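Long-range contacts in uncharacterized protein (Enterococcus faecalis, PDB 4OBI), which is of unknown function but binds a zinc ion in its NusG II domain, within a longer protein that probably also has a transmembrane helix: residues N62-D68 / I82-H87; G44-L48 / K59-C63; W73-P77 / T92-S96; T11-V15 / V25-K29. All coordinates share one frame; numbering follows the deposited sequence. Where two conformers were deposited one is given.

Read from the N terminus, contact 4 comes first: T11-V15 and V25-K29 close a beta hairpin at one edge of the four-stranded sheet, with 21-28 outermost. Contact 2, later in the chain, closes the hairpin of strands 46-52 and 55-61 in the three-stranded sheet. Contact 1 starts where contact 2 ends, sharing Asn62 and Cys63, and ties the loop and helix start to strand 82-84 through the zinc site. Contacts 1 and 3 cross, because W73-P77 lies between the segments of contact 1 and T92-S96 follows them. Contact 3 leads back to contact 4, since strands 89-95 and 12-18 are hydrogen-bonded neighbours. Contacts 1 and 2 lie opposite contacts 3 and 4 across the chain's centre.

Contact 1 (N62-D68 / I82-H87); sequences NCADLVD and IACLPH. With ZN (zinc ion), chain C.
The two backbones come nearest at Asp68 and Cys84, whose CA atoms lie 5.3 Å apart, yet no direct hydrogen bond joins the segments. A zinc site bridges them instead: Cys63 and Asp68 come from the loop and helix start of 62-68, Cys84 from the end of strand 82-84, and a water completes a distorted tetrahedron. The thiolates Cys63 SG and Cys84 SG each sit 2.3 Å from the zinc. Asp68 OD1 binds it at 2.0 Å, while Asp68 OD2 turns to Asn47 ND2, so a second-shell amide fixes the rotation of the carboxylate. In Cys84 the sulfur lies opposite the backbone N (chi1 -177°), which swings it off the strand and onto the metal. Asp68 CB and CG also pack on Ile82 CG2 and Cys84 CB.

Beside the metal, Cys63 CB stands over one face of the His87 ring, 4.1 Å from its centroid and 26° off the normal, a CH-pi contact. The edge of that ring faces Asn62 OD1, whose amide is turned 78° from it; this oxygen takes its hydrogen bond from Tyr46 N. The ring is gripped at both nitrogens: ND1 pairs with Asn47 OD1, and His87 NE2 meets, 2.8 Å away, a water that also donates to Asn62 O. Pro86 fills in against Cys63 CB. Asp65 forms an Asx turn, its OD1 accepting from Val67 N at the helix start, and the same OD1 receives a hydrogen bond from the zinc-bound water 2.6 Å away.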
loop_
_atom_site.group_PDB
_atom_site.type_symbol
_atom_site.label_atom_id
_atom_site.label_comp_id
_atom_site.label_asym_id
_atom_site.label_seq_id
_atom_site.Cartn_x
_atom_site.Cartn_y
_atom_site.Cartn_z
ATOM N N ASN A 62 9.460 5.689 7.205
ATOM C CA ASN A 62 10.177 6.315 8.336
ATOM C C ASN A 62 9.305 6.547 9.565
ATOM O O ASN A 62 9.583 7.427 10.376
ATOM C CB ASN A 62 10.842 7.626 7.923
ATOM C CG ASN A 62 9.843 8.686 7.503
ATOM O OD1 ASN A 62 8.638 8.433 7.400
ATOM N ND2 ASN A 62 10.344 9.883 7.247
ATOM N N CYS A 63 8.254 5.743 9.701
ATOM C CA CYS A 63 7.491 5.701 10.935
ATOM C C CYS A 63 8.339 5.043 12.024
ATOM O O CYS A 63 9.370 4.441 11.743
ATOM C CB CYS A 63 6.203 4.923 10.738
ATOM S SG CYS A 63 6.479 3.253 10.124
ATOM N N ALA A 64 7.891 5.160 13.268
ATOM C CA ALA A 64 8.695 4.720 14.411
ATOM C C ALA A 64 8.789 3.204 14.599
ATOM O O ALA A 64 9.720 2.733 15.241
ATOM C CB ALA A 64 8.177 5.366 15.683
ATOM N N ASP A 65 7.836 2.436 14.066
ATOM C CA ASP A 65 7.817 0.981 14.299
ATOM C C ASP A 65 7.949 0.116 13.047
ATOM O O ASP A 65 8.116 -1.102 13.151
ATOM C CB ASP A 65 6.567 0.580 15.085
ATOM C CG ASP A 65 5.267 0.982 14.392
ATOM O OD1 ASP A 65 5.261 1.190 13.160
ATOM O OD2 ASP A 65 4.235 1.089 15.097
ATOM N N LEU A 66 7.865 0.733 11.869
ATOM C CA LEU A 66 7.952 0.020 10.578
ATOM C C LEU A 66 7.007 -1.181 10.474
ATOM O O LEU A 66 7.267 -2.130 9.739
ATOM C CB LEU A 66 9.393 -0.384 10.279
ATOM C CG LEU A 66 10.446 0.725 10.239
ATOM C CD1 LEU A 66 11.821 0.158 9.915
ATOM C CD2 LEU A 66 10.054 1.803 9.233
ATOM N N VAL A 67 5.879 -1.123 11.178
ATOM C CA VAL A 67 4.955 -2.271 11.220
ATOM C C VAL A 67 4.434 -2.615 9.812
ATOM O O VAL A 67 4.372 -3.794 9.423
ATOM C CB VAL A 67 3.808 -2.008 12.225
ATOM C CG1 VAL A 67 2.588 -2.879 11.945
ATOM C CG2 VAL A 67 4.304 -2.266 13.638
ATOM N N ASP A 68 4.103 -1.585 9.043
ATOM C CA ASP A 68 3.623 -1.763 7.663
ATOM C C ASP A 68 4.691 -2.375 6.763
ATOM O O ASP A 68 4.397 -3.257 5.962
ATOM C CB ASP A 68 3.066 -0.458 7.071
ATOM C CG ASP A 68 3.994 0.722 7.252
ATOM O OD1 ASP A 68 4.466 0.944 8.388
ATOM O OD2 ASP A 68 4.242 1.437 6.263
ATOM N N ILE A 82 -2.783 -3.536 5.018
ATOM C CA ILE A 82 -1.518 -2.945 5.449
ATOM C C ILE A 82 -1.862 -1.619 6.098
ATOM O O ILE A 82 -2.581 -0.808 5.522
ATOM C CB ILE A 82 -0.549 -2.690 4.289
ATOM C CG1 ILE A 82 -0.133 -4.017 3.648
ATOM C CG2 ILE A 82 0.677 -1.942 4.776
ATOM C CD1 ILE A 82 0.439 -3.888 2.244
ATOM N N ALA A 83 -1.367 -1.422 7.308
ATOM C CA ALA A 83 -1.654 -0.208 8.039
ATOM C C ALA A 83 -0.380 0.421 8.593
ATOM O O ALA A 83 0.416 -0.246 9.274
ATOM C CB ALA A 83 -2.639 -0.499 9.158
ATOM N N CYS A 84 -0.201 1.706 8.293
ATOM C CA CYS A 84 0.771 2.537 8.982
ATOM C C CYS A 84 0.002 3.514 9.836
ATOM O O CYS A 84 -0.364 4.609 9.395
ATOM C CB CYS A 84 1.670 3.269 7.995
ATOM S SG CYS A 84 2.952 4.242 8.810
ATOM N N LEU A 85 -0.271 3.114 11.066
ATOM C CA LEU A 85 -1.074 3.947 11.940
ATOM C C LEU A 85 -0.445 5.325 12.250
ATOM O O LEU A 85 -1.162 6.322 12.254
ATOM C CB LEU A 85 -1.455 3.193 13.216
ATOM C CG LEU A 85 -2.266 1.908 13.007
ATOM C CD1 LEU A 85 -2.530 1.241 14.351
ATOM C CD2 LEU A 85 -3.559 2.184 12.255
ATOM N N PRO A 86 0.889 5.397 12.462
ATOM C CA PRO A 86 1.515 6.707 12.694
ATOM C C PRO A 86 1.328 7.706 11.542
ATOM O O PRO A 86 1.248 8.906 11.795
ATOM C CB PRO A 86 3.002 6.361 12.880
ATOM C CG PRO A 86 3.001 4.943 13.325
ATOM C CD PRO A 86 1.876 4.308 12.570
ATOM N N HIS A 87 1.246 7.215 10.305
ATOM C CA HIS A 87 1.037 8.088 9.144
ATOM C C HIS A 87 -0.422 8.118 8.671
ATOM O O HIS A 87 -0.746 8.774 7.678
ATOM C CB HIS A 87 1.948 7.665 7.996
ATOM C CG HIS A 87 3.408 7.821 8.295
ATOM N ND1 HIS A 87 4.387 7.377 7.436
ATOM C CD2 HIS A 87 4.052 8.353 9.360
ATOM C CE1 HIS A 87 5.575 7.633 7.956
ATOM N NE2 HIS A 87 5.400 8.230 9.122
HETATM ZN ZN ZN C . 4.391 2.620 9.512
HETATM O O HOH W 1 7.391 9.240 10.769
HETATM O O HOH W 2 3.723 1.690 11.125
#

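Contact 2 (G44-L48 / K59-C63); sequences GDYNL and KEANC. With ZN (zinc ion), chain C.
Tyr46 leans across the neighbouring segment 59-63. From CB, a chi1 of 83° folds the ring over the opposite backbone. CD1 lies 3.2 Å from Asn62 ND2 and CE1 rests against Asn62 CG and CB. One ring face looks down on Ala61 CA and Asn62 N, both offset toward the rim, while CZ nears Ala61 C. At the tip, Tyr46 OH donates to Glu60 OE2 at 2.6 Å, using the anti lone pair of a carboxylate turned 80° to the ring; the extended chain of Glu60 brings it there.

Beneath the ring runs the beta hairpin of strands 46-52 and 55-61, their short segments antiparallel at 175°. Asn47 and Ala61 form a non-hydrogen-bonded pair, CA atoms 4.3 Å apart; on that face the Asn47 amide bonds Asp68 OD2 and His87 ND1, in the zinc's second shell. Further along, Leu48 N donates to Glu60 O over 2.7 Å, and Lys59 N to Leu48 O over the same length. Past the end of strand 55-61, Asn62 N makes a weak bond to Tyr46 O, and the Asn62 side chain adds two more: OD1 accepts from Tyr46 N at 2.9 Å, and ND2 lies 3.0 Å from Gly44 O, approaching from above the carbonyl plane.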
loop_
_atom_site.group_PDB
_atom_site.type_symbol
_atom_site.label_atom_id
_atom_site.label_comp_id
_atom_site.label_asym_id
_atom_site.label_seq_id
_atom_site.Cartn_x
_atom_site.Cartn_y
_atom_site.Cartn_z
ATOM N N GLY A 44 7.564 15.316 6.012
ATOM C CA GLY A 44 8.658 14.365 5.817
ATOM C C GLY A 44 8.275 12.916 6.048
ATOM O O GLY A 44 9.011 12.014 5.667
ATOM N N ASP A 45 7.126 12.682 6.671
ATOM C CA ASP A 45 6.636 11.320 6.841
ATOM C C ASP A 45 6.434 10.702 5.469
ATOM O O ASP A 45 5.876 11.344 4.584
ATOM C CB ASP A 45 5.330 11.309 7.626
ATOM C CG ASP A 45 5.537 11.615 9.095
ATOM O OD1 ASP A 45 6.697 11.830 9.526
ATOM O OD2 ASP A 45 4.533 11.633 9.827
ATOM N N TYR A 46 6.929 9.479 5.283
ATOM C CA TYR A 46 6.803 8.816 3.999
ATOM C C TYR A 46 6.640 7.312 4.115
ATOM O O TYR A 46 7.023 6.696 5.115
ATOM C CB TYR A 46 7.990 9.149 3.087
ATOM C CG TYR A 46 9.227 8.316 3.315
ATOM C CD1 TYR A 46 10.146 8.673 4.285
ATOM C CD2 TYR A 46 9.485 7.187 2.548
ATOM C CE1 TYR A 46 11.290 7.919 4.500
ATOM C CE2 TYR A 46 10.621 6.420 2.756
ATOM C CZ TYR A 46 11.520 6.787 3.739
ATOM O OH TYR A 46 12.664 6.041 3.959
ATOM N N ASN A 47 6.032 6.749 3.075
ATOM C CA ASN A 47 5.879 5.323 2.896
ATOM C C ASN A 47 6.054 5.059 1.424
ATOM O O ASN A 47 5.425 5.722 0.590
ATOM C CB ASN A 47 4.493 4.849 3.300
ATOM C CG ASN A 47 4.148 5.216 4.716
ATOM O OD1 ASN A 47 3.839 6.363 5.005
ATOM N ND2 ASN A 47 4.189 4.239 5.607
ATOM N N LEU A 48 6.917 4.108 1.105
ATOM C CA LEU A 48 7.176 3.749 -0.277
ATOM C C LEU A 48 6.412 2.481 -0.625
ATOM O O LEU A 48 6.687 1.414 -0.083
ATOM C CB LEU A 48 8.673 3.561 -0.503
ATOM C CG LEU A 48 9.085 3.303 -1.948
ATOM C CD1 LEU A 48 8.779 4.512 -2.822
ATOM C CD2 LEU A 48 10.562 2.954 -2.002
ATOM N N LYS A 59 7.455 -0.974 0.921
ATOM C CA LYS A 59 8.851 -1.405 0.843
ATOM C C LYS A 59 9.729 -0.735 1.897
ATOM O O LYS A 59 10.691 -1.323 2.394
ATOM C CB LYS A 59 9.412 -1.084 -0.547
ATOM C CG LYS A 59 10.837 -1.559 -0.763
ATOM C CD LYS A 59 11.268 -1.364 -2.201
ATOM C CE LYS A 59 12.729 -1.724 -2.377
ATOM N NZ LYS A 59 13.137 -1.539 -3.792
ATOM N N GLU A 60 9.396 0.507 2.218
ATOM C CA GLU A 60 10.249 1.356 3.017
ATOM C C GLU A 60 9.378 2.437 3.641
ATOM O O GLU A 60 8.382 2.854 3.040
ATOM C CB GLU A 60 11.334 1.971 2.115
ATOM C CG GLU A 60 12.362 2.838 2.818
ATOM C CD GLU A 60 13.343 3.485 1.848
ATOM O OE1 GLU A 60 13.777 2.811 0.889
ATOM O OE2 GLU A 60 13.692 4.669 2.058
ATOM N N ALA A 61 9.742 2.882 4.842
ATOM C CA ALA A 61 9.024 3.959 5.534
ATOM C C ALA A 61 9.878 4.549 6.651
ATOM O O ALA A 61 10.905 3.972 7.003
ATOM C CB ALA A 61 7.715 3.435 6.102
ATOM N N ASN A 62 9.460 5.689 7.205
ATOM C CA ASN A 62 10.177 6.315 8.336
ATOM C C ASN A 62 9.305 6.547 9.565
ATOM O O ASN A 62 9.583 7.427 10.376
ATOM C CB ASN A 62 10.842 7.626 7.923
ATOM C CG ASN A 62 9.843 8.686 7.503
ATOM O OD1 ASN A 62 8.638 8.433 7.400
ATOM N ND2 ASN A 62 10.344 9.883 7.247
ATOM N N CYS A 63 8.254 5.743 9.701
ATOM C CA CYS A 63 7.491 5.701 10.935
ATOM C C CYS A 63 8.339 5.043 12.024
ATOM O O CYS A 63 9.370 4.441 11.743
ATOM C CB CYS A 63 6.203 4.923 10.738
ATOM S SG CYS A 63 6.479 3.253 10.124
HETATM ZN ZN ZN C . 4.391 2.620 9.512
HETATM O O HOH W 1 7.391 9.240 10.769
HETATM O O HOH W 2 3.723 1.690 11.125
#

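Contact 3 (W73-P77 / T92-S96); sequences WISKP and TVEAS
Val93 is the centre of this contact, its two methyls reaching different parts of 73-77. CG2 meets Ile74, whose CD1 lies 3.8 Å from it, the two side chains sliding past each other in opposite directions. Val93 CG1 lies over the loop backbone, 3.6 Å from Ser75 O, and Val93 CB sits as far from Lys76 O. The position of Ile74 CG1 between its own N and carbonyl carbon (chi1 64°) sets the ethyl branch toward the valine; Ile74 also packs on Ile56 and Ile82.

This is the loop after helix 67-71 lying alongside strand 89-95 of the four-stranded antiparallel sheet, touching parts 36° apart, and no direct hydrogen bond links 73-77 to 92-96. The loop has its own brace, Ser75 N and Lys76 N both bonding to Glu79 OE2.

Pro77 is second to Val93 in the surface this contact buries. Its CD rests 4.0 Å from Val93 CG1, and Pro77 CA makes a C-H...O contact with Val93 O at 3.3 Å, the angle at the hydrogen being 143°. A water accepts from Val93 N at 3.0 Å and donates to Pro77 O at 3.1 Å, with other acceptors competing. Tyr12 packs against both Pro77 and Val93.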
loop_
_atom_site.group_PDB
_atom_site.type_symbol
_atom_site.label_atom_id
_atom_site.label_comp_id
_atom_site.label_asym_id
_atom_site.label_seq_id
_atom_site.Cartn_x
_atom_site.Cartn_y
_atom_site.Cartn_z
ATOM N N TRP A 73 4.012 -8.362 1.823
ATOM C CA TRP A 73 3.102 -8.372 0.680
ATOM C C TRP A 73 1.686 -8.801 1.034
ATOM O O TRP A 73 1.489 -9.666 1.880
ATOM C CB TRP A 73 3.607 -9.345 -0.390
ATOM C CG TRP A 73 4.982 -9.087 -0.939
ATOM C CD1 TRP A 73 6.128 -9.734 -0.594
ATOM C CD2 TRP A 73 5.340 -8.154 -1.966
ATOM N NE1 TRP A 73 7.188 -9.258 -1.339
ATOM C CE2 TRP A 73 6.728 -8.289 -2.190
ATOM C CE3 TRP A 73 4.623 -7.210 -2.713
ATOM C CZ2 TRP A 73 7.416 -7.514 -3.130
ATOM C CZ3 TRP A 73 5.303 -6.442 -3.650
ATOM C CH2 TRP A 73 6.689 -6.597 -3.846
ATOM N N ILE A 74 0.702 -8.205 0.363
ATOM C CA ILE A 74 -0.662 -8.744 0.342
ATOM C C ILE A 74 -1.129 -8.773 -1.107
ATOM O O ILE A 74 -0.576 -8.080 -1.963
ATOM C CB ILE A 74 -1.686 -7.949 1.197
ATOM C CG1 ILE A 74 -1.897 -6.514 0.684
ATOM C CG2 ILE A 74 -1.283 -7.938 2.671
ATOM C CD1 ILE A 74 -2.984 -5.777 1.443
ATOM N N SER A 75 -2.158 -9.571 -1.365
ATOM C CA SER A 75 -2.682 -9.728 -2.715
ATOM C C SER A 75 -4.166 -10.091 -2.806
ATOM O O SER A 75 -4.727 -10.032 -3.893
ATOM C CB SER A 75 -1.855 -10.790 -3.453
ATOM O OG SER A 75 -2.056 -12.089 -2.900
ATOM N N LYS A 76 -4.796 -10.472 -1.688
ATOM C CA LYS A 76 -6.171 -10.989 -1.700
ATOM C C LYS A 76 -7.097 -10.088 -0.895
ATOM O O LYS A 76 -6.662 -9.494 0.093
ATOM C CB LYS A 76 -6.231 -12.406 -1.121
ATOM C CG LYS A 76 -5.299 -13.411 -1.786
ATOM C CD LYS A 76 -5.627 -13.616 -3.248
ATOM C CE LYS A 76 -4.690 -14.636 -3.863
ATOM N NZ LYS A 76 -5.040 -14.923 -5.277
ATOM N N PRO A 77 -8.377 -9.992 -1.309
ATOM C CA PRO A 77 -9.311 -9.076 -0.635
ATOM C C PRO A 77 -9.514 -9.308 0.860
ATOM O O PRO A 77 -9.677 -8.345 1.616
ATOM C CB PRO A 77 -10.623 -9.277 -1.386
ATOM C CG PRO A 77 -10.229 -9.787 -2.723
ATOM C CD PRO A 77 -8.969 -10.583 -2.525
ATOM N N THR A 92 -5.666 -1.581 1.260
ATOM C CA THR A 92 -6.538 -2.755 1.251
ATOM C C THR A 92 -6.696 -3.257 -0.173
ATOM O O THR A 92 -6.591 -2.500 -1.138
ATOM C CB THR A 92 -7.921 -2.477 1.892
ATOM O OG1 THR A 92 -8.584 -3.716 2.175
ATOM C CG2 THR A 92 -8.807 -1.640 0.987
ATOM N N VAL A 93 -6.903 -4.561 -0.307
ATOM C CA VAL A 93 -7.160 -5.169 -1.603
ATOM C C VAL A 93 -8.662 -5.444 -1.694
ATOM O O VAL A 93 -9.302 -5.798 -0.693
ATOM C CB VAL A 93 -6.346 -6.474 -1.783
ATOM C CG1 VAL A 93 -6.787 -7.232 -3.027
ATOM C CG2 VAL A 93 -4.861 -6.158 -1.846
ATOM N N GLU A 94 -9.227 -5.251 -2.882
ATOM C CA GLU A 94 -10.661 -5.468 -3.098
ATOM C C GLU A 94 -10.924 -5.921 -4.530
ATOM O O GLU A 94 -10.079 -5.744 -5.399
ATOM C CB GLU A 94 -11.452 -4.195 -2.772
ATOM C CG GLU A 94 -11.170 -3.021 -3.702
ATOM C CD GLU A 94 -11.864 -1.728 -3.283
ATOM O OE1 GLU A 94 -12.249 -1.569 -2.097
ATOM O OE2 GLU A 94 -12.019 -0.852 -4.161
ATOM N N ALA A 95 -12.096 -6.509 -4.772
ATOM C CA ALA A 95 -12.463 -6.941 -6.117
ATOM C C ALA A 95 -12.759 -5.731 -6.998
ATOM O O ALA A 95 -13.102 -4.659 -6.502
ATOM C CB ALA A 95 -13.663 -7.875 -6.076
ATOM N N SER A 96 -12.636 -5.916 -8.309
ATOM C CA SER A 96 -12.936 -4.854 -9.276
ATOM C C SER A 96 -14.436 -4.497 -9.337
ATOM O O SER A 96 -14.846 -3.682 -10.161
ATOM C CB SER A 96 -12.405 -5.244 -10.660
ATOM O OG SER A 96 -10.994 -5.413 -10.614
HETATM O O HOH W 3 -7.027 -6.700 1.763
#

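Contact 4 (T11-V15 / V25-K29); sequences TYQAV and VFDLK
Leu28 and Ala14 form the apolar centre, with Leu28 CD1 4.2 Å from Ala14 CB. The branch of Leu28 lies opposite its carbonyl carbon (chi1 -66°), which sets CG and CD1 beside Ala14 N, and Leu28 CB packs 3.4 Å from Tyr12 O. Phe26 continues this face: its CB touches Ala14 CB, and its ring approaches Ala14 O obliquely. Ile56 of the three-stranded sheet packs on Ala14 and Phe26, so this face belongs to the interface between the two sheets.

The backbones beneath are tied by hydrogen bonds from Ala14 N to Phe26 O and Phe26 N to Ala14 O, each 2.8 Å, and from Leu28 N to Tyr12 O at 3.0 Å.

The opposite face carries Gln13, Val15, Val25 and Asp27. Gln13 CB lies 3.9 Å from Val25 CG1, and the extended remainder of Gln13 runs on past the same methyl before its NE2 donates to Glu94 OE2. Val15 and Val25 form a looser apolar pair through their CG2 methyls. A water donates to Asp27 OD1 at 2.9 Å and weakly to Gln13 OE1. Another accepts from Tyr12 N at 3.1 Å and donates to Leu28 O. The 152° between the short segments and the paired bonds at Ala14 and Phe26 show antiparallel pairing; with only residues 19-20 between them, strands 12-18 and 21-28 form a beta hairpin in the four-stranded sheet of this NusG II domain.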
loop_
_atom_site.group_PDB
_atom_site.type_symbol
_atom_site.label_atom_id
_atom_site.label_comp_id
_atom_site.label_asym_id
_atom_site.label_seq_id
_atom_site.Cartn_x
_atom_site.Cartn_y
_atom_site.Cartn_z
ATOM N N THR A 11 -9.754 -10.614 -10.892
ATOM C CA THR A 11 -8.784 -9.475 -10.840
ATOM C C THR A 11 -9.078 -8.560 -9.646
ATOM O O THR A 11 -10.238 -8.283 -9.331
ATOM C CB THR A 11 -8.786 -8.651 -12.151
ATOM O OG1 THR A 11 -7.935 -7.503 -12.009
ATOM C CG2 THR A 11 -10.204 -8.199 -12.530
ATOM N N TYR A 12 -8.022 -8.097 -8.987
ATOM C CA TYR A 12 -8.179 -7.295 -7.784
ATOM C C TYR A 12 -7.524 -5.936 -7.954
ATOM O O TYR A 12 -6.798 -5.692 -8.916
ATOM C CB TYR A 12 -7.599 -8.031 -6.578
ATOM C CG TYR A 12 -8.187 -9.414 -6.392
ATOM C CD1 TYR A 12 -9.546 -9.586 -6.142
ATOM C CD2 TYR A 12 -7.386 -10.546 -6.466
ATOM C CE1 TYR A 12 -10.092 -10.850 -5.977
ATOM C CE2 TYR A 12 -7.919 -11.814 -6.306
ATOM C CZ TYR A 12 -9.272 -11.960 -6.058
ATOM O OH TYR A 12 -9.801 -13.227 -5.901
ATOM N N GLN A 13 -7.814 -5.052 -7.013
ATOM C CA GLN A 13 -7.226 -3.728 -6.999
ATOM C C GLN A 13 -6.855 -3.369 -5.571
ATOM O O GLN A 13 -7.554 -3.758 -4.631
ATOM C CB GLN A 13 -8.205 -2.714 -7.600
ATOM C CG GLN A 13 -9.513 -2.557 -6.829
ATOM C CD GLN A 13 -10.623 -1.933 -7.659
ATOM O OE1 GLN A 13 -10.597 -1.968 -8.896
ATOM N NE2 GLN A 13 -11.620 -1.383 -6.984
ATOM N N ALA A 14 -5.745 -2.648 -5.412
ATOM C CA ALA A 14 -5.294 -2.173 -4.107
ATOM C C ALA A 14 -5.657 -0.708 -3.945
ATOM O O ALA A 14 -5.420 0.096 -4.844
ATOM C CB ALA A 14 -3.792 -2.354 -3.957
ATOM N N VAL A 15 -6.231 -0.370 -2.797
ATOM C CA VAL A 15 -6.685 0.980 -2.506
ATOM C C VAL A 15 -5.794 1.589 -1.424
ATOM O O VAL A 15 -5.709 1.073 -0.306
ATOM C CB VAL A 15 -8.151 0.950 -2.012
ATOM C CG1 VAL A 15 -8.653 2.350 -1.676
ATOM C CG2 VAL A 15 -9.035 0.258 -3.049
ATOM N N VAL A 25 -5.530 4.047 -6.645
ATOM C CA VAL A 25 -5.998 2.671 -6.775
ATOM C C VAL A 25 -5.066 1.981 -7.770
ATOM O O VAL A 25 -4.910 2.460 -8.890
ATOM C CB VAL A 25 -7.455 2.592 -7.271
ATOM C CG1 VAL A 25 -7.888 1.140 -7.455
ATOM C CG2 VAL A 25 -8.394 3.299 -6.299
ATOM N N PHE A 26 -4.441 0.887 -7.340
ATOM C CA PHE A 26 -3.488 0.140 -8.166
ATOM C C PHE A 26 -4.143 -1.140 -8.674
ATOM O O PHE A 26 -4.689 -1.922 -7.892
ATOM C CB PHE A 26 -2.241 -0.258 -7.363
ATOM C CG PHE A 26 -1.549 0.885 -6.662
ATOM C CD1 PHE A 26 -0.530 1.596 -7.288
ATOM C CD2 PHE A 26 -1.881 1.221 -5.362
ATOM C CE1 PHE A 26 0.122 2.634 -6.641
ATOM C CE2 PHE A 26 -1.231 2.256 -4.709
ATOM C CZ PHE A 26 -0.230 2.962 -5.345
ATOM N N ASP A 27 -4.062 -1.361 -9.980
ATOM C CA ASP A 27 -4.562 -2.596 -10.558
ATOM C C ASP A 27 -3.558 -3.699 -10.246
ATOM O O ASP A 27 -2.352 -3.515 -10.383
ATOM C CB ASP A 27 -4.786 -2.441 -12.058
ATOM C CG ASP A 27 -5.916 -1.477 -12.377
ATOM O OD1 ASP A 27 -6.964 -1.543 -11.693
ATOM O OD2 ASP A 27 -5.756 -0.655 -13.305
ATOM N N LEU A 28 -4.059 -4.833 -9.773
ATOM C CA LEU A 28 -3.196 -5.949 -9.409
ATOM C C LEU A 28 -3.318 -7.027 -10.480
ATOM O O LEU A 28 -4.214 -7.857 -10.428
ATOM C CB LEU A 28 -3.572 -6.486 -8.025
ATOM C CG LEU A 28 -3.339 -5.527 -6.850
ATOM C CD1 LEU A 28 -3.709 -6.202 -5.532
ATOM C CD2 LEU A 28 -1.903 -5.026 -6.807
ATOM N N LYS A 29 -2.427 -6.975 -11.466
ATOM C CA LYS A 29 -2.452 -7.893 -12.602
ATOM C C LYS A 29 -1.296 -8.885 -12.505
ATOM O O LYS A 29 -0.149 -8.483 -12.330
ATOM C CB LYS A 29 -2.359 -7.106 -13.910
HETATM O O HOH W 4 -5.236 -9.540 -8.868
HETATM O O HOH W 5 -9.306 0.191 -11.238
#